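Local coordinates for protein transcription factor SKN7 (Chaetomium thermophilum, PDB 5D5X) that probably controls gene expression in response to osmotic and oxidative stress, binding DNA as a homotrimer through its HSF-type DNA-binding domain, at residues C[64-69]-C[81-86]. Sequence-based numbering, arbitrary orientation.
With nucleotides of chain B.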
ATOM      1  N   PHE C  64      12.796  -5.964   9.908  1.00 36.58           N
ATOM      2  CA  PHE C  64      11.704  -6.913   9.723  1.00 34.62           C
ATOM      3  C   PHE C  64      11.693  -7.311   8.257  1.00 35.12           C
ATOM      4  O   PHE C  64      12.236  -6.604   7.410  1.00 34.92           O
ATOM      5  CB  PHE C  64      10.362  -6.286  10.081  1.00 34.01           C
ATOM      6  CG  PHE C  64      10.078  -6.242  11.551  1.00 31.98           C
ATOM      7  CD1 PHE C  64      10.692  -5.311  12.356  1.00 30.29           C
ATOM      8  CD2 PHE C  64       9.161  -7.119  12.118  1.00 30.84           C
ATOM      9  CE1 PHE C  64      10.409  -5.250  13.707  1.00 30.06           C
ATOM     10  CE2 PHE C  64       8.891  -7.077  13.471  1.00 29.71           C
ATOM     11  CZ  PHE C  64       9.514  -6.138  14.267  1.00 29.16           C
ATOM     12  N   HIS C  65      11.093  -8.450   7.952  1.00 36.30           N
ATOM     13  CA  HIS C  65      11.054  -8.921   6.583  1.00 38.57           C
ATOM     14  C   HIS C  65       9.660  -9.460   6.311  1.00 39.36           C
ATOM     15  O   HIS C  65       9.034 -10.073   7.184  1.00 37.22           O
ATOM     16  CB  HIS C  65      12.128  -9.984   6.355  1.00 41.60           C
ATOM     17  CG  HIS C  65      13.523  -9.435   6.345  1.00 45.35           C
ATOM     18  ND1 HIS C  65      13.974  -8.563   5.375  1.00 47.15           N
ATOM     19  CD2 HIS C  65      14.566  -9.629   7.184  1.00 48.39           C
ATOM     20  CE1 HIS C  65      15.228  -8.235   5.621  1.00 46.87           C
ATOM     21  NE2 HIS C  65      15.614  -8.871   6.712  1.00 49.23           N
ATOM     22  N   LYS C  66       9.147  -9.177   5.122  1.00 39.08           N
ATOM     23  CA  LYS C  66       7.866  -9.705   4.749  1.00 40.61           C
ATOM     24  C   LYS C  66       8.056 -11.184   4.532  1.00 41.62           C
ATOM     25  O   LYS C  66       9.014 -11.598   3.898  1.00 43.66           O
ATOM     26  CB  LYS C  66       7.351  -9.067   3.477  1.00 40.64           C
ATOM     27  CG  LYS C  66       5.954  -9.536   3.137  1.00 39.86           C
ATOM     28  CD  LYS C  66       5.332  -8.669   2.063  1.00 38.65           C
ATOM     29  CE  LYS C  66       3.953  -9.202   1.723  1.00 37.24           C
ATOM     30  NZ  LYS C  66       3.582  -8.835   0.327  1.00 37.32           N
ATOM     31  N   VAL C  67       7.147 -11.976   5.070  1.00 43.28           N
ATOM     32  CA  VAL C  67       7.246 -13.410   4.966  1.00 45.03           C
ATOM     33  C   VAL C  67       6.385 -13.856   3.796  1.00 48.73           C
ATOM     34  O   VAL C  67       5.163 -13.955   3.921  1.00 49.12           O
ATOM     35  CB  VAL C  67       6.816 -14.100   6.271  1.00 44.39           C
ATOM     36  CG1 VAL C  67       6.820 -15.614   6.106  1.00 45.17           C
ATOM     37  CG2 VAL C  67       7.745 -13.687   7.392  1.00 44.01           C
ATOM     38  N   ARG C  68       7.041 -14.099   2.661  1.00 53.47           N
ATOM     39  CA  ARG C  68       6.398 -14.633   1.462  1.00 59.90           C
ATOM     40  C   ARG C  68       5.765 -16.003   1.721  1.00 65.37           C
ATOM     41  O   ARG C  68       6.465 -16.974   2.009  1.00 61.95           O
ATOM     42  CB  ARG C  68       7.424 -14.748   0.332  1.00 59.90           C
ATOM     43  N   HIS C  69       4.439 -16.071   1.641  1.00 76.38           N
ATOM     44  CA  HIS C  69       3.733 -17.341   1.757  1.00 87.21           C
ATOM     45  C   HIS C  69       3.812 -18.046   0.406  1.00 91.68           C
ATOM     46  O   HIS C  69       3.851 -17.388  -0.640  1.00 89.68           O
ATOM     47  CB  HIS C  69       2.258 -17.141   2.170  1.00 93.69           C
ATOM     48  CG  HIS C  69       1.270 -17.506   1.099  1.00 99.49           C
ATOM     49  ND1 HIS C  69       0.560 -16.565   0.381  1.00102.85           N
ATOM     50  CD2 HIS C  69       0.881 -18.715   0.624  1.00101.38           C
ATOM     51  CE1 HIS C  69      -0.222 -17.181  -0.492  1.00103.90           C
ATOM     52  NE2 HIS C  69      -0.041 -18.485  -0.367  1.00102.91           N
ATOM     53  N   ASP C  81      -4.377 -11.663   0.774  1.00 62.00           N
ATOM     54  CA  ASP C  81      -4.176 -10.239   1.042  1.00 61.94           C
ATOM     55  C   ASP C  81      -3.569  -9.982   2.431  1.00 56.88           C
ATOM     56  O   ASP C  81      -3.514  -8.837   2.889  1.00 51.82           O
ATOM     57  CB  ASP C  81      -5.517  -9.511   0.935  1.00 64.13           C
ATOM     58  CG  ASP C  81      -6.528  -9.997   1.966  1.00 67.68           C
ATOM     59  OD1 ASP C  81      -6.608 -11.234   2.176  1.00 65.63           O
ATOM     60  OD2 ASP C  81      -7.233  -9.148   2.562  1.00 70.59           O
ATOM     61  N   ALA C  82      -3.146 -11.047   3.109  1.00 51.56           N
ATOM     62  CA  ALA C  82      -2.481 -10.921   4.395  1.00 48.10           C
ATOM     63  C   ALA C  82      -1.019 -10.536   4.178  1.00 44.16           C
ATOM     64  O   ALA C  82      -0.421 -10.902   3.165  1.00 45.90           O
ATOM     65  CB  ALA C  82      -2.583 -12.215   5.181  1.00 47.68           C
ATOM     66  N   TRP C  83      -0.472  -9.764   5.116  1.00 39.23           N
ATOM     67  CA  TRP C  83       0.936  -9.366   5.091  1.00 35.50           C
ATOM     68  C   TRP C  83       1.515  -9.821   6.403  1.00 32.94           C
ATOM     69  O   TRP C  83       1.150  -9.282   7.448  1.00 32.31           O
ATOM     70  CB  TRP C  83       1.095  -7.846   5.021  1.00 34.35           C
ATOM     71  CG  TRP C  83       0.739  -7.206   3.725  1.00 36.40           C
ATOM     72  CD1 TRP C  83      -0.487  -7.181   3.123  1.00 36.24           C
ATOM     73  CD2 TRP C  83       1.625  -6.468   2.870  1.00 35.71           C
ATOM     74  NE1 TRP C  83      -0.416  -6.488   1.935  1.00 37.60           N
ATOM     75  CE2 TRP C  83       0.867  -6.035   1.758  1.00 36.65           C
ATOM     76  CE3 TRP C  83       2.990  -6.151   2.925  1.00 34.66           C
ATOM     77  CZ2 TRP C  83       1.427  -5.283   0.711  1.00 38.07           C
ATOM     78  CZ3 TRP C  83       3.552  -5.392   1.885  1.00 35.83           C
ATOM     79  CH2 TRP C  83       2.772  -4.976   0.790  1.00 36.17           C
ATOM     80  N   GLU C  84       2.420 -10.789   6.351  1.00 31.99           N
ATOM     81  CA  GLU C  84       3.096 -11.288   7.543  1.00 32.85           C
ATOM     82  C   GLU C  84       4.508 -10.741   7.606  1.00 33.40           C
ATOM     83  O   GLU C  84       5.251 -10.813   6.632  1.00 33.24           O
ATOM     84  CB  GLU C  84       3.139 -12.812   7.549  1.00 34.22           C
ATOM     85  CG  GLU C  84       3.791 -13.395   8.790  1.00 36.43           C
ATOM     86  CD  GLU C  84       3.833 -14.914   8.798  1.00 37.05           C
ATOM     87  OE1 GLU C  84       3.251 -15.555   7.890  1.00 36.99           O
ATOM     88  OE2 GLU C  84       4.461 -15.467   9.722  1.00 38.86           O
ATOM     89  N   PHE C  85       4.872 -10.202   8.764  1.00 32.72           N
ATOM     90  CA  PHE C  85       6.176  -9.611   8.959  1.00 33.88           C
ATOM     91  C   PHE C  85       6.867 -10.320  10.108  1.00 35.45           C
ATOM     92  O   PHE C  85       6.205 -10.819  11.003  1.00 36.44           O
ATOM     93  CB  PHE C  85       6.035  -8.116   9.226  1.00 34.17           C
ATOM     94  CG  PHE C  85       5.702  -7.307   7.994  1.00 32.82           C
ATOM     95  CD1 PHE C  85       6.708  -6.847   7.159  1.00 33.27           C
ATOM     96  CD2 PHE C  85       4.394  -6.995   7.684  1.00 33.19           C
ATOM     97  CE1 PHE C  85       6.417  -6.103   6.021  1.00 33.60           C
ATOM     98  CE2 PHE C  85       4.094  -6.247   6.552  1.00 34.98           C
ATOM     99  CZ  PHE C  85       5.108  -5.802   5.718  1.00 33.34           C
ATOM    100  N   LYS C  86       8.197 -10.374  10.067  1.00 38.11           N
ATOM    101  CA  LYS C  86       8.967 -11.225  10.966  1.00 40.21           C
ATOM    102  C   LYS C  86      10.359 -10.678  11.261  1.00 39.94           C
ATOM    103  O   LYS C  86      11.094 -10.341  10.343  1.00 42.88           O
ATOM    104  CB  LYS C  86       9.097 -12.622  10.353  1.00 41.12           C
ATOM    105  CG  LYS C  86       9.942 -13.607  11.164  1.00 42.18           C
ATOM    106  CD  LYS C  86       9.665 -15.041  10.719  1.00 43.46           C
ATOM    107  CE  LYS C  86      10.153 -16.059  11.731  1.00 44.96           C
ATOM    108  NZ  LYS C  86       9.573 -17.406  11.472  1.00 46.01           N
TER
ATOM    109  P    DT B   8      11.706  -7.857   2.577  1.00 33.41           P
ATOM    110  OP1  DT B   8      12.439  -8.942   3.283  1.00 35.49           O
ATOM    111  OP2  DT B   8      10.523  -7.210   3.203  1.00 35.51           O
ATOM    112  O5'  DT B   8      12.757  -6.699   2.270  1.00 34.78           O
ATOM    113  C5'  DT B   8      13.975  -6.944   1.543  1.00 32.16           C
ATOM    114  C4'  DT B   8      14.586  -5.630   1.115  1.00 32.05           C
ATOM    115  O4'  DT B   8      13.699  -4.945   0.207  1.00 32.85           O
ATOM    116  C3'  DT B   8      14.852  -4.637   2.247  1.00 34.13           C
ATOM    117  O3'  DT B   8      16.260  -4.548   2.461  1.00 34.98           O
ATOM    118  C2'  DT B   8      14.287  -3.313   1.740  1.00 34.20           C
ATOM    119  C1'  DT B   8      14.005  -3.573   0.279  1.00 33.21           C
ATOM    120  N1   DT B   8      12.871  -2.827  -0.287  1.00 35.21           N
ATOM    121  C2   DT B   8      13.120  -1.876  -1.250  1.00 34.52           C
ATOM    122  O2   DT B   8      14.239  -1.606  -1.645  1.00 37.50           O
ATOM    123  N3   DT B   8      12.004  -1.240  -1.729  1.00 34.37           N
ATOM    124  C4   DT B   8      10.693  -1.467  -1.364  1.00 35.16           C
ATOM    125  O4   DT B   8       9.791  -0.820  -1.895  1.00 33.64           O
ATOM    126  C5   DT B   8      10.502  -2.485  -0.349  1.00 35.01           C
ATOM    127  C7   DT B   8       9.117  -2.808   0.111  1.00 35.36           C
ATOM    128  C6   DT B   8      11.586  -3.106   0.129  1.00 35.40           C
ATOM    129  P    DC B   7       6.145  -8.091  -1.729  1.00 36.60           P
ATOM    130  OP1  DC B   7       5.351  -9.312  -1.499  1.00 36.50           O
ATOM    131  OP2  DC B   7       5.500  -6.766  -1.594  1.00 36.04           O
ATOM    132  O5'  DC B   7       7.461  -8.136  -0.818  1.00 36.59           O
ATOM    133  C5'  DC B   7       8.398  -9.228  -0.941  1.00 34.13           C
ATOM    134  C4'  DC B   7       9.822  -8.760  -0.749  1.00 32.39           C
ATOM    135  O4'  DC B   7      10.229  -7.906  -1.848  1.00 33.84           O
ATOM    136  C3'  DC B   7      10.074  -7.959   0.528  1.00 32.36           C
ATOM    137  O3'  DC B   7      11.288  -8.395   1.142  1.00 31.08           O
ATOM    138  C2'  DC B   7      10.193  -6.531   0.035  1.00 31.82           C
ATOM    139  C1'  DC B   7      10.795  -6.712  -1.346  1.00 32.28           C
ATOM    140  N1   DC B   7      10.490  -5.625  -2.294  1.00 32.79           N
ATOM    141  C2   DC B   7      11.550  -4.908  -2.863  1.00 35.17           C
ATOM    142  O2   DC B   7      12.715  -5.225  -2.574  1.00 36.09           O
ATOM    143  N3   DC B   7      11.279  -3.894  -3.718  1.00 34.83           N
ATOM    144  C4   DC B   7      10.012  -3.571  -3.991  1.00 34.14           C
ATOM    145  N4   DC B   7       9.791  -2.564  -4.838  1.00 33.35           N
ATOM    146  C5   DC B   7       8.913  -4.279  -3.419  1.00 33.04           C
ATOM    147  C6   DC B   7       9.196  -5.286  -2.578  1.00 33.17           C
TER
HETATM  148  O   HOH W   1       3.434 -11.519   4.065  1.00 38.84           O
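Lys66 lies across one face of the Trp83 indole, with NZ 3.7 Å from the centroid of the six-membered ring and only 10° off the ring normal, a cation-pi contact. CG stands anti to the backbone N (chi1 -175°) and the chain runs on extended, which carries CD and CE along the same face, CE of Lys66 coming within 3.4 Å of CE3 of Trp83. From there Lys66 NZ donates to OP1 of DC7 of chain B at 2.6 Å, and the backbone N of Lys66 gives a nearly straight bond to OP2 of DT8 of chain B, so one residue grips two successive phosphates. His65 adds a bond from ND1 to OP1 of DT8 of chain B. These two strands, 65-66 and 83-86, run antiparallel at one border of the small four-stranded sheet of the winged helix-turn-helix fold of HSF-type DNA-binding domains; Trp83 and Phe85 also rest on Val56 of helix 52-61. Replacing the indole of Trp83 by the methyl of an alanine is likely to leave the aliphatic end of Lys66 without its flat support and its ammonium freer to swing off the phosphate of DC7 of chain B. Pairing is closed by His65 N to Lys86 O, with a weak return bond from Lys86 N to His65 O, and by Val67 N to Glu84 O, the shortest at 2.7 Å and close to straight (169°). Beyond it a water bridges Val67 O and Glu84 N. Val67 CG2, set beside its own backbone N, packs on CB of Lys86 at 3.4 Å and also meets CD farther along that extended lysine chain, while Val67 CB and CG1 lie against the carboxylate end of Glu84, whose OE2 is hydrogen-bonded to Ser29 OG.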